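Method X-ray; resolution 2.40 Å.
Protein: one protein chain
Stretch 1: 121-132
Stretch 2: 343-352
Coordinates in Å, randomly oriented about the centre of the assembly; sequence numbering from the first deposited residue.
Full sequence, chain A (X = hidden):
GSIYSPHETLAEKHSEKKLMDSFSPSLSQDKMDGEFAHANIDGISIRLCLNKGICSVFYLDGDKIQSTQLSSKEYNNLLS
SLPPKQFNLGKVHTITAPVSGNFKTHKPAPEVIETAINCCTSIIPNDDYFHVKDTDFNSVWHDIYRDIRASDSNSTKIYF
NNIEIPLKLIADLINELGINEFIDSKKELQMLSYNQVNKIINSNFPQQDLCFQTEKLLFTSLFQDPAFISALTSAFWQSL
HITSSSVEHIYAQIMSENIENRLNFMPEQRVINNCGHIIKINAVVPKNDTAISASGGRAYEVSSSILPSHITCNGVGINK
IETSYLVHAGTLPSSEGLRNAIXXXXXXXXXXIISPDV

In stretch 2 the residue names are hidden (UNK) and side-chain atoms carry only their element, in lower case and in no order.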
# COMPACT_ATOMS: atom_id res chain seq x y z
N THR A 121 -2.03 -5.28 7.05
CA THR A 121 -3.37 -5.51 6.50
C THR A 121 -3.60 -7.01 6.33
O THR A 121 -2.66 -7.80 6.46
CB THR A 121 -3.51 -4.82 5.14
OG1 THR A 121 -2.39 -5.18 4.32
CG2 THR A 121 -3.56 -3.29 5.31
N SER A 122 -4.85 -7.40 6.06
CA SER A 122 -5.21 -8.82 5.91
C SER A 122 -5.51 -9.18 4.45
O SER A 122 -6.33 -8.54 3.79
CB SER A 122 -6.41 -9.16 6.79
OG SER A 122 -6.80 -10.51 6.64
N ILE A 123 -4.86 -10.23 3.97
CA ILE A 123 -4.99 -10.63 2.58
C ILE A 123 -6.38 -11.20 2.30
O ILE A 123 -6.86 -12.04 3.05
CB ILE A 123 -3.90 -11.66 2.22
CG1 ILE A 123 -2.52 -11.02 2.29
CG2 ILE A 123 -4.15 -12.29 0.84
CD1 ILE A 123 -1.39 -12.03 2.41
N ILE A 124 -7.01 -10.73 1.23
CA ILE A 124 -8.24 -11.29 0.72
C ILE A 124 -7.88 -12.41 -0.24
O ILE A 124 -7.25 -12.16 -1.27
CB ILE A 124 -9.05 -10.21 -0.05
CG1 ILE A 124 -9.24 -8.96 0.81
CG2 ILE A 124 -10.37 -10.76 -0.51
CD1 ILE A 124 -9.72 -9.26 2.21
N PRO A 125 -8.23 -13.65 0.10
CA PRO A 125 -7.86 -14.78 -0.77
C PRO A 125 -8.45 -14.65 -2.18
O PRO A 125 -9.66 -14.44 -2.34
CB PRO A 125 -8.46 -16.00 -0.05
CG PRO A 125 -8.58 -15.58 1.37
CD PRO A 125 -8.91 -14.10 1.32
N ASN A 126 -7.59 -14.77 -3.19
CA ASN A 126 -7.97 -14.62 -4.59
C ASN A 126 -7.81 -15.91 -5.37
O ASN A 126 -6.92 -16.02 -6.22
CB ASN A 126 -7.12 -13.53 -5.25
CG ASN A 126 -7.56 -12.12 -4.89
OD1 ASN A 126 -8.72 -11.90 -4.52
ND2 ASN A 126 -6.64 -11.16 -4.99
N ASP A 127 -8.67 -16.88 -5.10
CA ASP A 127 -8.66 -18.15 -5.83
C ASP A 127 -9.47 -17.97 -7.10
O ASP A 127 -9.15 -18.53 -8.15
CB ASP A 127 -9.29 -19.25 -4.98
CG ASP A 127 -9.26 -18.94 -3.51
OD1 ASP A 127 -8.22 -18.44 -3.04
OD2 ASP A 127 -10.27 -19.18 -2.82
N ASP A 128 -10.54 -17.20 -6.99
CA ASP A 128 -11.40 -16.90 -8.12
C ASP A 128 -11.03 -15.54 -8.69
O ASP A 128 -11.87 -14.63 -8.73
CB ASP A 128 -12.86 -16.92 -7.69
CG ASP A 128 -13.08 -16.24 -6.34
OD1 ASP A 128 -13.47 -16.95 -5.38
OD2 ASP A 128 -12.85 -15.01 -6.23
N TYR A 129 -9.78 -15.40 -9.13
CA TYR A 129 -9.30 -14.14 -9.68
C TYR A 129 -9.83 -13.93 -11.08
O TYR A 129 -10.05 -14.88 -11.82
CB TYR A 129 -7.77 -14.09 -9.67
CG TYR A 129 -7.16 -15.22 -10.43
CD1 TYR A 129 -6.98 -15.15 -11.81
CD2 TYR A 129 -6.78 -16.39 -9.78
CE1 TYR A 129 -6.43 -16.21 -12.53
CE2 TYR A 129 -6.23 -17.46 -10.49
CZ TYR A 129 -6.06 -17.36 -11.86
OH TYR A 129 -5.52 -18.40 -12.55
N PHE A 130 -10.04 -12.67 -11.44
CA PHE A 130 -10.50 -12.31 -12.77
C PHE A 130 -9.40 -12.50 -13.80
O PHE A 130 -8.21 -12.39 -13.48
CB PHE A 130 -10.94 -10.84 -12.80
CG PHE A 130 -12.10 -10.54 -11.91
CD1 PHE A 130 -13.18 -11.42 -11.83
CD2 PHE A 130 -12.13 -9.38 -11.16
CE1 PHE A 130 -14.26 -11.13 -10.99
CE2 PHE A 130 -13.21 -9.08 -10.33
CZ PHE A 130 -14.27 -9.96 -10.25
N HIS A 131 -9.79 -12.78 -15.04
CA HIS A 131 -8.84 -12.83 -16.14
C HIS A 131 -8.49 -11.43 -16.61
O HIS A 131 -9.25 -10.49 -16.39
CB HIS A 131 -9.41 -13.62 -17.31
CG HIS A 131 -9.68 -15.06 -16.99
ND1 HIS A 131 -10.93 -15.63 -17.12
CD2 HIS A 131 -8.87 -16.04 -16.54
CE1 HIS A 131 -10.87 -16.90 -16.77
NE2 HIS A 131 -9.63 -17.18 -16.41
N VAL A 132 -7.35 -11.29 -17.28
CA VAL A 132 -7.01 -10.04 -17.96
C VAL A 132 -8.10 -9.71 -18.97
O VAL A 132 -8.54 -10.58 -19.73
CB VAL A 132 -5.68 -10.16 -18.71
CG1 VAL A 132 -5.35 -8.86 -19.42
CG2 VAL A 132 -4.56 -10.55 -17.74
N UNK A 343 -1.37 -8.87 -14.32
CA UNK A 343 -2.71 -9.48 -14.33
C UNK A 343 -3.22 -9.60 -12.91
O UNK A 343 -2.39 -9.70 -12.01
c UNK A 343 -2.43 -10.90 -14.88
c UNK A 343 -0.36 -9.82 -14.83
c UNK A 343 -0.99 -11.15 -14.53
N UNK A 344 -4.55 -9.62 -12.71
CA UNK A 344 -5.18 -9.82 -11.40
C UNK A 344 -4.53 -10.93 -10.54
O UNK A 344 -4.27 -10.71 -9.35
c UNK A 344 -6.87 -9.51 -13.04
c UNK A 344 -5.55 -9.42 -13.77
c UNK A 344 -6.61 -10.21 -11.76
N UNK A 345 -4.26 -12.08 -11.15
CA UNK A 345 -3.65 -13.21 -10.46
C UNK A 345 -2.31 -12.89 -9.81
O UNK A 345 -1.92 -13.53 -8.84
c UNK A 345 -3.41 -15.11 -13.85
o UNK A 345 -4.30 -14.91 -14.72
c UNK A 345 -3.50 -14.40 -11.41
c UNK A 345 -3.14 -14.01 -12.84
o UNK A 345 -2.74 -16.16 -13.79
N UNK A 346 -1.58 -11.92 -10.35
CA UNK A 346 -0.30 -11.58 -9.73
C UNK A 346 -0.34 -10.39 -8.77
O UNK A 346 0.69 -9.98 -8.24
o UNK A 346 0.26 -10.96 -12.00
c UNK A 346 0.80 -11.41 -10.78
N UNK A 347 -1.53 -9.84 -8.55
CA UNK A 347 -1.68 -8.77 -7.57
C UNK A 347 -2.20 -9.35 -6.27
O UNK A 347 -3.12 -10.16 -6.29
c UNK A 347 -4.81 -5.90 -11.80
n UNK A 347 -4.86 -5.97 -13.12
c UNK A 347 -2.37 -7.07 -9.35
c UNK A 347 -2.65 -7.68 -8.02
c UNK A 347 -3.53 -6.21 -9.74
n UNK A 347 -5.88 -5.51 -11.12
n UNK A 347 -3.70 -6.23 -11.17
N UNK A 348 -1.60 -8.96 -5.16
CA UNK A 348 -2.15 -9.32 -3.87
C UNK A 348 -2.83 -8.12 -3.22
O UNK A 348 -2.27 -7.02 -3.15
o UNK A 348 0.20 -10.28 -0.17
c UNK A 348 -1.08 -9.87 -2.96
c UNK A 348 -1.63 -10.45 -1.69
c UNK A 348 -0.54 -11.03 -0.83
n UNK A 348 -0.40 -12.36 -0.86
N UNK A 349 -4.04 -8.37 -2.75
CA UNK A 349 -4.89 -7.32 -2.22
C UNK A 349 -5.15 -7.58 -0.75
O UNK A 349 -5.40 -8.73 -0.35
c UNK A 349 -5.90 -6.77 -4.44
c UNK A 349 -6.21 -7.23 -3.02
c UNK A 349 -7.21 -6.31 -2.36
N UNK A 350 -5.05 -6.53 0.06
CA UNK A 350 -5.25 -6.65 1.50
C UNK A 350 -6.01 -5.44 2.03
O UNK A 350 -5.98 -4.39 1.41
o UNK A 350 -3.15 -5.58 1.95
c UNK A 350 -3.91 -6.75 2.20
N UNK A 351 -6.68 -5.60 3.17
CA UNK A 351 -7.53 -4.56 3.75
C UNK A 351 -7.20 -4.30 5.21
O UNK A 351 -6.79 -5.19 5.93
c UNK A 351 -10.72 -3.82 2.33
c UNK A 351 -11.37 -3.60 1.13
c UNK A 351 -9.27 -5.40 1.26
c UNK A 351 -8.99 -4.97 3.71
c UNK A 351 -9.67 -4.72 2.41
c UNK A 351 -10.96 -4.27 -0.01
c UNK A 351 -9.90 -5.17 0.06
N UNK A 352 -7.44 -3.07 5.65
CA UNK A 352 -7.54 -2.79 7.07
C UNK A 352 -8.45 -1.60 7.30
O UNK A 352 -8.58 -0.71 6.45
c UNK A 352 -6.14 -2.55 7.69
O HOH W 1 -5.84 -13.94 -16.94

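At position 343 three side-chain carbons close a ring onto the backbone N, and the CB packs 3.6 Å from Val132 CG2; this is Pro343. Position 344 repeats the pattern, three carbons returning to its own nitrogen. Its CB lies 3.2 Å from Phe130 O, and the ring also meets the side chains of Phe130 and Val132. It is Pro344, a buried residue, with 71 Å² covered by stretch 1.

Position 345 carries three carbons in a chain, the third bearing two oxygens, the mark of a carboxylate after two methylenes: Glu345. Its CB sits over one face of the Tyr129 ring, 3.6 Å from the centroid, in a CH-pi contact. Farther out, a water lies 2.9 Å from Glu345 OE2, to which it donates, and accepts from Val132 N at 3.1 Å, so the carboxylate reaches the backbone of stretch 1 indirectly.

Position 346 has one carbon and one oxygen and touches nothing on stretch 1. The unbranched pair identifies Ser346, whose backbone N bonds to Pro343 O (2.9 Å) within the 3-10 turn. At 347, three carbons lead to a nitrogen and a carbon with two more nitrogens, a guanidinium, hence Arg347. Its side chain makes no close contact with stretch 1, but its backbone O is 3.9 Å from Asn126 ND2.

Position 348 shows three carbons, the last carrying one oxygen and one nitrogen, an amide at the length of Gln348; its extended side chain ends beside Ile123. Position 349 has a carbon branching into two others, as in Val349. Its backbone O accepts from Ile124 N at 3.0 Å.

Position 350 again offers one carbon and one oxygen. That oxygen stands 2.5 Å from Thr121 OG1, a short hydrogen bond between hydroxyls, and the residue is Ser350. Position 351 bears a carbon leading to a six-carbon ring without a hydroxyl, Phe351; its CD1 packs 3.6 Å from Ile124 CG1. The single carbon at 352 defines Ala352, with its CB 3.6 Å from Thr121 CG2.

The contact joins two segments distant in sequence by two means. At one end, antiparallel strands pair Ser122 with Phe351 through reciprocal bonds, Ser122 N to Phe351 O at 2.9 Å and Phe351 N to Ser122 O at 3.0 Å. Ile123 and Ser350 form the adjoining non-hydrogen-bonded pair, their side chains on the sheet face opposite those of Ser122 and Phe351. At the other end, regular strand pairing gives way to side-chain packing, as the prolines meet Phe130 and Val132 and the CB of Glu345 rests on one face of the Tyr129 ring.

Stretch 2 (343-352) PPESRQVSFA
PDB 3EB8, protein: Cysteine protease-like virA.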